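Local coordinates for protein 4-aminobutyrate transaminase (Acinetobacter baumannii, PDB 6WOP) that probably transfers the amino group of 4-aminobutyrate to 2-oxoglutarate, using pyridoxal 5'-phosphate as cofactor, at residues A28-A31 with I36-K39; F44-G49 with T56-P61; G131-G136 with E189-E194; A183-V188 with A220-R225. All coordinates share one frame; numbering follows the deposited sequence.

Interaction 1: residues A28-A31 with I36-K39; sequences AEKA and IWDK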
loop_
_atom_site.group_PDB
_atom_site.type_symbol
_atom_site.label_atom_id
_atom_site.label_comp_id
_atom_site.label_asym_id
_atom_site.label_seq_id
_atom_site.Cartn_x
_atom_site.Cartn_y
_atom_site.Cartn_z
ATOM N N ALA A 28 18.656 -30.439 -21.683
ATOM C CA ALA A 28 20.103 -30.425 -21.643
ATOM C C ALA A 28 20.628 -31.717 -21.020
ATOM O O ALA A 28 20.128 -32.201 -19.991
ATOM C CB ALA A 28 20.615 -29.230 -20.850
ATOM N N GLU A 29 21.655 -32.259 -21.646
ATOM C CA GLU A 29 22.350 -33.420 -21.110
ATOM C C GLU A 29 23.748 -33.085 -20.601
ATOM O O GLU A 29 24.202 -33.664 -19.610
ATOM C CB GLU A 29 22.432 -34.506 -22.198
ATOM C CG GLU A 29 23.305 -35.663 -21.830
ATOM C CD GLU A 29 22.671 -36.562 -20.814
ATOM O OE1 GLU A 29 21.439 -36.727 -20.878
ATOM O OE2 GLU A 29 23.415 -37.111 -19.966
ATOM N N LYS A 30 24.409 -32.113 -21.212
ATOM C CA LYS A 30 25.778 -31.776 -20.852
ATOM C C LYS A 30 26.055 -30.407 -21.453
ATOM O O LYS A 30 25.467 -30.058 -22.480
ATOM C CB LYS A 30 26.791 -32.835 -21.423
ATOM C CG LYS A 30 28.170 -32.511 -21.041
ATOM C CD LYS A 30 29.144 -33.655 -21.378
ATOM C CE LYS A 30 30.464 -33.517 -20.574
ATOM N NZ LYS A 30 31.496 -34.542 -21.015
ATOM N N ALA A 31 26.943 -29.641 -20.825
ATOM C CA ALA A 31 27.299 -28.347 -21.390
ATOM C C ALA A 31 28.741 -28.069 -21.006
ATOM O O ALA A 31 29.193 -28.502 -19.945
ATOM C CB ALA A 31 26.384 -27.197 -20.898
ATOM N N ILE A 36 26.462 -26.916 -25.770
ATOM C CA ILE A 36 25.427 -27.614 -24.995
ATOM C C ILE A 36 24.972 -28.803 -25.809
ATOM O O ILE A 36 24.822 -28.690 -27.034
ATOM C CB ILE A 36 24.200 -26.698 -24.716
ATOM C CG1 ILE A 36 24.618 -25.409 -24.002
ATOM C CG2 ILE A 36 23.103 -27.497 -23.885
ATOM C CD1 ILE A 36 23.501 -24.313 -24.170
ATOM N N TRP A 37 24.762 -29.948 -25.148
ATOM C CA TRP A 37 24.325 -31.166 -25.842
ATOM C C TRP A 37 22.964 -31.572 -25.315
ATOM O O TRP A 37 22.715 -31.471 -24.109
ATOM C CB TRP A 37 25.275 -32.352 -25.613
ATOM C CG TRP A 37 26.599 -32.261 -26.306
ATOM C CD1 TRP A 37 26.930 -32.772 -27.531
ATOM C CD2 TRP A 37 27.778 -31.638 -25.794
ATOM N NE1 TRP A 37 28.234 -32.474 -27.830
ATOM C CE2 TRP A 37 28.796 -31.816 -26.763
ATOM C CE3 TRP A 37 28.083 -30.965 -24.599
ATOM C CZ2 TRP A 37 30.102 -31.323 -26.583
ATOM C CZ3 TRP A 37 29.404 -30.484 -24.391
ATOM C CH2 TRP A 37 30.394 -30.680 -25.386
ATOM N N ASP A 38 22.087 -32.012 -26.198
ATOM C CA ASP A 38 20.807 -32.490 -25.731
ATOM C C ASP A 38 20.905 -33.982 -25.448
ATOM O O ASP A 38 21.943 -34.632 -25.640
ATOM C CB ASP A 38 19.671 -32.146 -26.720
ATOM C CG ASP A 38 19.755 -32.916 -28.047
ATOM O OD1 ASP A 38 20.567 -33.865 -28.188
ATOM O OD2 ASP A 38 19.015 -32.533 -28.978
ATOM N N LYS A 39 19.773 -34.541 -25.027
ATOM C CA LYS A 39 19.761 -35.917 -24.596
ATOM C C LYS A 39 20.006 -36.863 -25.745
ATOM O O LYS A 39 20.456 -37.987 -25.506
ATOM C CB LYS A 39 18.433 -36.215 -23.888
ATOM C CG LYS A 39 18.239 -35.356 -22.606
ATOM C CD LYS A 39 16.919 -35.657 -21.943
ATOM C CE LYS A 39 16.844 -37.112 -21.578
ATOM N NZ LYS A 39 17.922 -37.421 -20.596
HETATM O O HOH W 1 21.236 -38.746 -23.132
#
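A classic beta bulge interrupts the hairpin of strands 28-32 and 35-38: Glu29 and Lys30 together face the single residue Trp37. Both amides turn to one carbonyl, Glu29 N giving Trp37 O a nearly straight bond of 2.8 Å and Lys30 N a weak one of 3.4 Å. The return bond runs from Trp37 N to Lys30 O, also 2.8 Å long, and Ile36 CA adds a CH...O contact to the same oxygen. Lys30 sends CG anti to its backbone N (chi1 -179°), which brings CG 3.9 Å from Trp37 CE3; lysine suits this partly exposed place because its methylenes can lie along the indole while the ammonium end leads away. On the opposite face, Ala31 and Ile36 form the next pair, the small methyl of Ala31 letting the branched chain lie close, Ala31 CB 4.0 Å from Ile36 CG1. At the margin Glu29 OE1 forms a long salt bridge of 3.6 Å with Lys39 NZ, and a water donates firmly to Lys39 O and weakly to Glu29 OE1; the stronger partner of Lys39 is Glu85 of the second subunit. Strand 28-32, an edge strand within this chain of a seven-stranded mixed sheet, reaches the second subunit through backbone bonds, while strand 35-38 also pairs with strand 43-46.

Interaction 2: residues F44-G49 with T56-P61; sequences FIDFAG and TGHRHP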
loop_
_atom_site.group_PDB
_atom_site.type_symbol
_atom_site.label_atom_id
_atom_site.label_comp_id
_atom_site.label_asym_id
_atom_site.label_seq_id
_atom_site.Cartn_x
_atom_site.Cartn_y
_atom_site.Cartn_z
ATOM N N PHE A 44 24.669 -27.776 -29.645
ATOM C CA PHE A 44 24.193 -26.401 -29.799
ATOM C C PHE A 44 25.294 -25.426 -29.422
ATOM O O PHE A 44 26.048 -25.661 -28.469
ATOM C CB PHE A 44 22.985 -26.119 -28.929
ATOM C CG PHE A 44 21.772 -26.838 -29.367
ATOM C CD1 PHE A 44 21.510 -28.099 -28.875
ATOM C CD2 PHE A 44 20.893 -26.270 -30.313
ATOM C CE1 PHE A 44 20.406 -28.792 -29.287
ATOM C CE2 PHE A 44 19.773 -26.965 -30.721
ATOM C CZ PHE A 44 19.525 -28.227 -30.214
ATOM N N ILE A 45 25.438 -24.365 -30.197
ATOM C CA ILE A 45 26.383 -23.318 -29.825
ATOM C C ILE A 45 25.597 -22.399 -28.914
ATOM O O ILE A 45 24.490 -21.989 -29.260
ATOM C CB ILE A 45 26.922 -22.568 -31.058
ATOM C CG1 ILE A 45 27.763 -23.500 -31.934
ATOM C CG2 ILE A 45 27.623 -21.233 -30.650
ATOM C CD1 ILE A 45 28.098 -22.955 -33.363
ATOM N N ASP A 46 26.158 -22.064 -27.783
ATOM C CA ASP A 46 25.408 -21.323 -26.769
ATOM C C ASP A 46 25.634 -19.818 -26.942
ATOM O O ASP A 46 26.661 -19.284 -26.506
ATOM C CB ASP A 46 25.862 -21.819 -25.391
ATOM C CG ASP A 46 25.159 -21.102 -24.259
ATOM O OD1 ASP A 46 24.111 -20.454 -24.528
ATOM O OD2 ASP A 46 25.680 -21.177 -23.092
ATOM N N PHE A 47 24.659 -19.109 -27.509
ATOM C CA PHE A 47 24.663 -17.651 -27.421
ATOM C C PHE A 47 23.715 -17.126 -26.334
ATOM O O PHE A 47 23.295 -15.958 -26.399
ATOM C CB PHE A 47 24.253 -17.014 -28.743
ATOM C CG PHE A 47 25.388 -16.913 -29.794
ATOM C CD1 PHE A 47 26.587 -17.598 -29.632
ATOM C CD2 PHE A 47 25.215 -16.134 -30.934
ATOM C CE1 PHE A 47 27.625 -17.532 -30.600
ATOM C CE2 PHE A 47 26.261 -16.039 -31.883
ATOM C CZ PHE A 47 27.454 -16.752 -31.723
ATOM N N ALA A 48 23.352 -17.962 -25.365
ATOM C CA ALA A 48 22.459 -17.566 -24.271
ATOM C C ALA A 48 23.156 -17.441 -22.940
ATOM O O ALA A 48 22.746 -16.613 -22.116
ATOM C CB ALA A 48 21.324 -18.590 -24.101
ATOM N N GLY A 49 24.144 -18.285 -22.686
ATOM C CA GLY A 49 24.876 -18.191 -21.444
ATOM C C GLY A 49 23.985 -18.369 -20.233
ATOM O O GLY A 49 24.243 -17.759 -19.191
ATOM N N THR A 56 31.985 -16.777 -18.042
ATOM C CA THR A 56 33.165 -17.670 -18.013
ATOM C C THR A 56 32.882 -19.047 -18.609
ATOM O O THR A 56 33.771 -19.914 -18.581
ATOM C CB THR A 56 33.663 -17.826 -16.547
ATOM O OG1 THR A 56 32.588 -18.132 -15.648
ATOM C CG2 THR A 56 34.273 -16.559 -16.105
ATOM N N GLY A 57 31.674 -19.273 -19.117
ATOM C CA GLY A 57 31.320 -20.490 -19.819
ATOM C C GLY A 57 30.785 -21.550 -18.876
ATOM O O GLY A 57 30.997 -21.508 -17.666
ATOM N N HIS A 58 30.041 -22.513 -19.451
ATOM C CA HIS A 58 29.589 -23.678 -18.683
ATOM C C HIS A 58 30.792 -24.457 -18.155
ATOM O O HIS A 58 31.699 -24.816 -18.921
ATOM C CB HIS A 58 28.774 -24.609 -19.566
ATOM C CG HIS A 58 27.442 -24.055 -20.007
ATOM N ND1 HIS A 58 26.281 -24.207 -19.261
ATOM C CD2 HIS A 58 27.083 -23.414 -21.138
ATOM C CE1 HIS A 58 25.265 -23.687 -19.928
ATOM N NE2 HIS A 58 25.723 -23.199 -21.072
ATOM N N ARG A 59 30.803 -24.741 -16.858
ATOM C CA ARG A 59 31.831 -25.604 -16.263
ATOM C C ARG A 59 33.245 -25.142 -16.632
ATOM O O ARG A 59 34.092 -25.949 -17.040
ATOM C CB ARG A 59 31.599 -27.083 -16.651
ATOM C CG ARG A 59 30.284 -27.716 -16.000
ATOM C CD ARG A 59 29.921 -29.080 -16.634
ATOM N NE ARG A 59 31.074 -30.003 -16.563
ATOM C CZ ARG A 59 31.694 -30.518 -17.620
ATOM N NH1 ARG A 59 31.249 -30.255 -18.861
ATOM N NH2 ARG A 59 32.754 -31.293 -17.426
ATOM N N HIS A 60 33.508 -23.833 -16.472
ATOM C CA HIS A 60 34.873 -23.364 -16.640
ATOM C C HIS A 60 35.791 -24.183 -15.738
ATOM O O HIS A 60 35.476 -24.370 -14.547
ATOM C CB HIS A 60 34.951 -21.869 -16.293
ATOM C CG HIS A 60 36.288 -21.264 -16.533
ATOM N ND1 HIS A 60 37.359 -21.507 -15.708
ATOM C CD2 HIS A 60 36.733 -20.424 -17.504
ATOM C CE1 HIS A 60 38.414 -20.844 -16.159
ATOM N NE2 HIS A 60 38.052 -20.160 -17.231
ATOM N N PRO A 61 36.930 -24.687 -16.257
ATOM C CA PRO A 61 37.759 -25.605 -15.456
ATOM C C PRO A 61 38.193 -25.049 -14.121
ATOM O O PRO A 61 38.264 -25.808 -13.140
ATOM C CB PRO A 61 38.968 -25.854 -16.347
ATOM C CG PRO A 61 38.503 -25.567 -17.740
ATOM C CD PRO A 61 37.466 -24.494 -17.623
#
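Asp46 lies on strand 43-46, and the 56-61 segment, with no regular helix or strand, passes by to bring His58 to it. Only the side chains meet, in a single polar contact that buries just 80 Å² in all. His58 NE2 donates to Asp46 OD2 over 2.9 Å, but the bond is weak, its angle at the hydrogen being 130°. The carboxylate oxygen lies at the edge of the imidazole, close to the ring plane, and is shifted toward His58 CD2, only 3.3 Å from OD2; the two flat groups are turned 43° against each other.

The other carboxylate oxygen belongs to the backbone of its own segment. Asp46 OD1 accepts from Ala48 N at 2.7 Å and from Gly49 N at 2.8 Å. The bond from Ala48 N closes an Asx turn, and the one from Gly49 N extends it to an Asx motif; both come from the same face of the carboxylate plane. Aspartate fits here because its short chain, with a first torsion of 179°, holds OD1 over the amides that follow and still offers OD2 to the histidine. Gly49 has positive phi, a conformation that favours glycine. Nearby, Ile36 packs against both Asp46 and His58, and the side chain of His58 also touches His76 of the second subunit.

The two bonds to OD1 should largely set the rotation of the buried carboxylate, the weak bond at OD2 adding little. Its negative charge would tend to favour a proton on NE2 and might raise the basicity of the ring, although the bent bond suggests a modest coupling.

Interaction 3: residues G131-G136 with E189-E194; sequences GIITFG and EDIFSE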
loop_
_atom_site.group_PDB
_atom_site.type_symbol
_atom_site.label_atom_id
_atom_site.label_comp_id
_atom_site.label_asym_id
_atom_site.label_seq_id
_atom_site.Cartn_x
_atom_site.Cartn_y
_atom_site.Cartn_z
ATOM N N GLY A 131 10.267 5.730 -0.927
ATOM C CA GLY A 131 9.914 5.653 -2.338
ATOM C C GLY A 131 11.048 5.145 -3.207
ATOM O O GLY A 131 12.233 5.356 -2.910
ATOM N N ILE A 132 10.675 4.571 -4.360
ATOM C CA ILE A 132 11.646 4.029 -5.303
ATOM C C ILE A 132 11.232 4.416 -6.709
ATOM O O ILE A 132 10.080 4.200 -7.092
ATOM C CB ILE A 132 11.703 2.500 -5.158
ATOM C CG1 ILE A 132 12.143 2.087 -3.735
ATOM C CG2 ILE A 132 12.596 1.841 -6.223
ATOM C CD1 ILE A 132 13.708 2.342 -3.534
ATOM N N ILE A 133 12.149 4.957 -7.498
ATOM C CA ILE A 133 11.871 5.247 -8.887
ATOM C C ILE A 133 12.698 4.296 -9.746
ATOM O O ILE A 133 13.928 4.218 -9.593
ATOM C CB ILE A 133 12.188 6.719 -9.220
ATOM C CG1 ILE A 133 11.238 7.633 -8.476
ATOM C CG2 ILE A 133 12.051 6.970 -10.748
ATOM C CD1 ILE A 133 11.529 9.124 -8.654
ATOM N N THR A 134 12.035 3.577 -10.633
ATOM C CA THR A 134 12.690 2.750 -11.628
ATOM C C THR A 134 12.225 3.240 -13.002
ATOM O O THR A 134 11.588 4.296 -13.133
ATOM C CB THR A 134 12.368 1.254 -11.459
ATOM O OG1 THR A 134 10.951 1.109 -11.476
ATOM C CG2 THR A 134 12.783 0.718 -10.070
ATOM N N PHE A 135 12.553 2.476 -14.061
ATOM C CA PHE A 135 12.306 2.937 -15.419
ATOM C C PHE A 135 11.491 1.912 -16.202
ATOM O O PHE A 135 11.597 0.707 -15.997
ATOM C CB PHE A 135 13.651 3.227 -16.133
ATOM C CG PHE A 135 14.334 4.413 -15.577
ATOM C CD1 PHE A 135 15.127 4.317 -14.417
ATOM C CD2 PHE A 135 14.159 5.631 -16.152
ATOM C CE1 PHE A 135 15.744 5.471 -13.866
ATOM C CE2 PHE A 135 14.764 6.773 -15.621
ATOM C CZ PHE A 135 15.539 6.690 -14.472
ATOM N N GLY A 136 10.698 2.412 -17.135
ATOM C CA GLY A 136 9.923 1.528 -17.963
ATOM C C GLY A 136 10.874 0.590 -18.678
ATOM O O GLY A 136 11.964 0.993 -19.095
ATOM N N GLU A 189 11.419 14.246 -13.079
ATOM C CA GLU A 189 10.928 15.418 -12.379
ATOM C C GLU A 189 9.393 15.429 -12.318
ATOM O O GLU A 189 8.811 15.971 -11.367
ATOM C CB GLU A 189 11.490 16.683 -13.059
ATOM C CG GLU A 189 13.039 16.709 -12.988
ATOM C CD GLU A 189 13.677 17.794 -13.817
ATOM O OE1 GLU A 189 13.098 18.186 -14.885
ATOM O OE2 GLU A 189 14.771 18.262 -13.388
ATOM N N ASP A 190 8.716 14.915 -13.348
ATOM C CA ASP A 190 7.253 14.843 -13.267
ATOM C C ASP A 190 6.828 13.904 -12.136
ATOM O O ASP A 190 5.786 14.102 -11.514
ATOM C CB ASP A 190 6.668 14.344 -14.603
ATOM C CG ASP A 190 6.800 15.364 -15.748
ATOM O OD1 ASP A 190 7.135 16.580 -15.504
ATOM O OD2 ASP A 190 6.554 14.945 -16.919
ATOM N N ILE A 191 7.589 12.829 -11.898
ATOM C CA ILE A 191 7.272 11.961 -10.759
ATOM C C ILE A 191 7.341 12.765 -9.457
ATOM O O ILE A 191 6.455 12.665 -8.594
ATOM C CB ILE A 191 8.236 10.748 -10.743
ATOM C CG1 ILE A 191 7.845 9.782 -11.901
ATOM C CG2 ILE A 191 8.152 9.969 -9.381
ATOM C CD1 ILE A 191 8.872 8.650 -12.099
ATOM N N PHE A 192 8.404 13.568 -9.285
ATOM C CA PHE A 192 8.476 14.424 -8.089
ATOM C C PHE A 192 7.287 15.360 -8.031
ATOM O O PHE A 192 6.790 15.708 -6.936
ATOM C CB PHE A 192 9.738 15.283 -8.103
ATOM C CG PHE A 192 11.019 14.510 -8.040
ATOM C CD1 PHE A 192 11.096 13.333 -7.370
ATOM C CD2 PHE A 192 12.160 15.028 -8.628
ATOM C CE1 PHE A 192 12.312 12.631 -7.268
ATOM C CE2 PHE A 192 13.379 14.333 -8.546
ATOM C CZ PHE A 192 13.442 13.140 -7.860
ATOM N N SER A 193 6.898 15.901 -9.201
ATOM C CA SER A 193 5.855 16.913 -9.207
ATOM C C SER A 193 4.480 16.325 -8.953
ATOM O O SER A 193 3.592 17.054 -8.536
ATOM C CB SER A 193 5.791 17.658 -10.555
ATOM O OG SER A 193 6.973 18.373 -10.800
ATOM N N GLU A 194 4.263 15.067 -9.306
ATOM C CA GLU A 194 2.929 14.478 -9.385
ATOM C C GLU A 194 2.686 13.336 -8.420
ATOM O O GLU A 194 1.532 13.171 -7.983
ATOM C CB GLU A 194 2.657 13.953 -10.814
ATOM C CG GLU A 194 2.741 15.133 -11.854
ATOM C CD GLU A 194 2.787 14.656 -13.307
ATOM O OE1 GLU A 194 2.718 13.431 -13.561
ATOM O OE2 GLU A 194 2.910 15.518 -14.183
#
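Ile133 points from strand 131-135 toward helix 181-194, where it meets Ile191 and Phe192, and its branches divide the work. From CB, which turns toward the helix, the shorter branch CG2 comes to 3.8 Å from Ile191 CD1. The longer branch begins with CG1, 4.0 Å from Ile191 CG2, and ends in CD1, which makes the nearest approach of all: 3.6 Å to the same Ile191 CG2. The two isoleucines thus reach toward each other tip to tip, each offering its CD1 to the other's CG2. Beyond Ile191, Ile133 CD1 also meets Phe192 CE1 at 3.9 Å, the two side chains crossing at about a right angle and the methyl approaching the ring obliquely. With chi2 extended at 176°, CD1 is carried far enough from the strand to touch both helix residues.

This is the helix-on-sheet packing of an alpha/beta fold, here the large cofactor-binding domain of a class-III aminotransferase, in which helix 181-194 packs on part of one face of a mixed seven-stranded sheet, over strands 131-135, 167-170 and 201-206. Beta-branched Ile133 suits its strand, and Ile191 supplies two apolar branches on the buried side of the helix. Ile191 extends the same apolar layer onto Phe168 and Ala170 of strand 167-170. Phe192 also touches Val201 of strand 201-206 and Ile229 of helix 220-233, with its ring edge-to-face with that of His233.

Interaction 4: residues A183-V188 with A220-R225; sequences AAIESV and AEFLKR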
loop_
_atom_site.group_PDB
_atom_site.type_symbol
_atom_site.label_atom_id
_atom_site.label_comp_id
_atom_site.label_asym_id
_atom_site.label_seq_id
_atom_site.Cartn_x
_atom_site.Cartn_y
_atom_site.Cartn_z
ATOM N N ALA A 183 14.011 14.354 -22.226
ATOM C CA ALA A 183 12.682 13.802 -21.934
ATOM C C ALA A 183 12.730 12.846 -20.772
ATOM O O ALA A 183 11.768 12.760 -19.987
ATOM C CB ALA A 183 12.117 13.093 -23.154
ATOM N N ALA A 184 13.798 12.034 -20.686
ATOM C CA ALA A 184 13.905 11.092 -19.576
ATOM C C ALA A 184 14.065 11.827 -18.250
ATOM O O ALA A 184 13.448 11.469 -17.231
ATOM C CB ALA A 184 15.103 10.128 -19.855
ATOM N N ILE A 185 14.916 12.844 -18.220
ATOM C CA ILE A 185 15.087 13.580 -16.981
ATOM C C ILE A 185 13.781 14.274 -16.620
ATOM O O ILE A 185 13.329 14.242 -15.468
ATOM C CB ILE A 185 16.253 14.589 -17.131
ATOM C CG1 ILE A 185 17.620 13.872 -17.115
ATOM C CG2 ILE A 185 16.251 15.651 -15.994
ATOM C CD1 ILE A 185 17.976 13.284 -15.810
ATOM N N GLU A 186 13.113 14.839 -17.614
ATOM C CA GLU A 186 11.834 15.502 -17.345
ATOM C C GLU A 186 10.827 14.540 -16.755
ATOM O O GLU A 186 10.041 14.934 -15.877
ATOM C CB GLU A 186 11.292 16.132 -18.639
ATOM C CG GLU A 186 10.059 16.902 -18.485
ATOM C CD GLU A 186 9.672 17.675 -19.759
ATOM O OE1 GLU A 186 10.581 17.944 -20.590
ATOM O OE2 GLU A 186 8.455 17.990 -19.915
ATOM N N SER A 187 10.839 13.253 -17.197
ATOM C CA SER A 187 9.867 12.291 -16.640
ATOM C C SER A 187 10.151 11.973 -15.176
ATOM O O SER A 187 9.218 11.783 -14.393
ATOM C CB SER A 187 9.848 11.015 -17.475
ATOM O OG SER A 187 10.971 10.210 -17.139
ATOM N N VAL A 188 11.431 11.962 -14.761
ATOM C CA VAL A 188 11.749 11.854 -13.324
ATOM C C VAL A 188 11.197 13.062 -12.547
ATOM O O VAL A 188 10.550 12.952 -11.486
ATOM C CB VAL A 188 13.270 11.706 -13.162
ATOM C CG1 VAL A 188 13.624 11.633 -11.684
ATOM C CG2 VAL A 188 13.721 10.393 -13.916
ATOM N N ALA A 220 25.878 8.701 -21.013
ATOM C CA ALA A 220 26.623 9.328 -19.913
ATOM C C ALA A 220 25.920 10.593 -19.397
ATOM O O ALA A 220 25.891 10.848 -18.188
ATOM C CB ALA A 220 28.058 9.694 -20.341
ATOM N N GLU A 221 25.386 11.415 -20.300
ATOM C CA GLU A 221 24.748 12.660 -19.863
ATOM C C GLU A 221 23.558 12.366 -18.958
ATOM O O GLU A 221 23.259 13.124 -18.014
ATOM C CB GLU A 221 24.303 13.487 -21.081
ATOM C CG GLU A 221 23.546 14.786 -20.726
ATOM C CD GLU A 221 22.704 15.303 -21.898
ATOM O OE1 GLU A 221 22.794 14.748 -23.025
ATOM O OE2 GLU A 221 21.945 16.261 -21.691
ATOM N N PHE A 222 22.860 11.263 -19.216
ATOM C CA PHE A 222 21.727 10.960 -18.362
ATOM C C PHE A 222 22.191 10.597 -16.951
ATOM O O PHE A 222 21.617 11.069 -15.967
ATOM C CB PHE A 222 20.872 9.840 -18.965
ATOM C CG PHE A 222 19.600 9.555 -18.128
ATOM C CD1 PHE A 222 18.541 10.441 -18.142
ATOM C CD2 PHE A 222 19.530 8.464 -17.315
ATOM C CE1 PHE A 222 17.425 10.194 -17.385
ATOM C CE2 PHE A 222 18.405 8.193 -16.577
ATOM C CZ PHE A 222 17.349 9.066 -16.613
ATOM N N LEU A 223 23.234 9.756 -16.833
ATOM C CA LEU A 223 23.786 9.440 -15.520
ATOM C C LEU A 223 24.256 10.670 -14.773
ATOM O O LEU A 223 24.025 10.780 -13.562
ATOM C CB LEU A 223 24.968 8.469 -15.641
ATOM C CG LEU A 223 24.646 6.990 -15.690
ATOM C CD1 LEU A 223 25.930 6.180 -15.660
ATOM C CD2 LEU A 223 23.679 6.510 -14.563
ATOM N N LYS A 224 24.950 11.586 -15.467
ATOM C CA LYS A 224 25.439 12.732 -14.722
ATOM C C LYS A 224 24.283 13.632 -14.310
ATOM O O LYS A 224 24.229 14.112 -13.178
ATOM C CB LYS A 224 26.427 13.552 -15.557
ATOM C CG LYS A 224 27.600 12.717 -16.076
ATOM C CD LYS A 224 28.521 13.460 -17.076
ATOM C CE LYS A 224 29.182 12.532 -18.140
ATOM N NZ LYS A 224 30.566 12.089 -17.832
ATOM N N ARG A 225 23.287 13.855 -15.126
ATOM C CA ARG A 225 22.139 14.637 -14.693
ATOM C C ARG A 225 21.349 13.947 -13.574
ATOM O O ARG A 225 20.953 14.551 -12.632
ATOM C CB ARG A 225 21.295 15.037 -15.860
ATOM C CG ARG A 225 21.997 16.095 -16.677
ATOM C CD ARG A 225 21.320 16.377 -17.970
ATOM N NE ARG A 225 20.043 17.001 -17.801
ATOM C CZ ARG A 225 19.195 17.196 -18.783
ATOM N NH1 ARG A 225 19.503 16.844 -19.994
ATOM N NH2 ARG A 225 18.050 17.752 -18.554
#
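Ile185 and Ala184 of helix 181-194 pack on Phe222 of helix 220-233. The closest touch is Ala184 CB to Phe222 CE1 at 3.4 Å; alanine, with a single methyl, lets the ring come this near the helix. Ile185 CD1 follows at 3.5 Å from Phe222 CE1, the two side chains sliding past each other in opposite directions. A first torsion of -176° turns the ring of Phe222 away from its own amide and in toward helix 181-194. Ile185 also works on Arg225: its CD1 lies 3.8 Å from Arg225 CB, and its CG1 sits over one face of the guanidinium, toward the rim, so both the aliphatic stem and one guanidinium face pack on Ile185, while N-H groups serve polar partners. Arg225 NH1 forms salt bridges to Glu221 OE2, at 3.0 Å, and to Asp182, while a tartrate, probably from crystallisation, binds NH2. Further out, Ser187 OG donates to Ala184 O at 2.8 Å, doubling up with the helical bond from Val188 N. Segments 183-188 and 220-225 run roughly parallel, their axes 10.5 Å apart at closest approach and 26° apart in direction. Pro173 packs against Ala184 and Phe222 from a loop, and Ser187 and Val188 rest on Ala170 of strand 167-170.

The four contacts follow the chain as two clusters on opposite sides of its centre. Interactions 1 and 2 come first, with centres 11 Å apart; they share one mixed sheet, where strands 35-38 and 43-46 are neighbours, and join directly through Ile36 O to Phe44 N and Ala31 O to Arg59 NH1. Both touch the second subunit. Interactions 3 and 4, centres 12 Å apart, share helix 181-194 on the other seven-stranded sheet; their segments alternate along the chain, and Phe135 of the strand packs on Phe222. Centres in different clusters lie 36 to 45 Å apart, so the two pairs belong to two different sheets of the fold. Interaction 3 reaches the third subunit, while no other chain touches the segments of interaction 4.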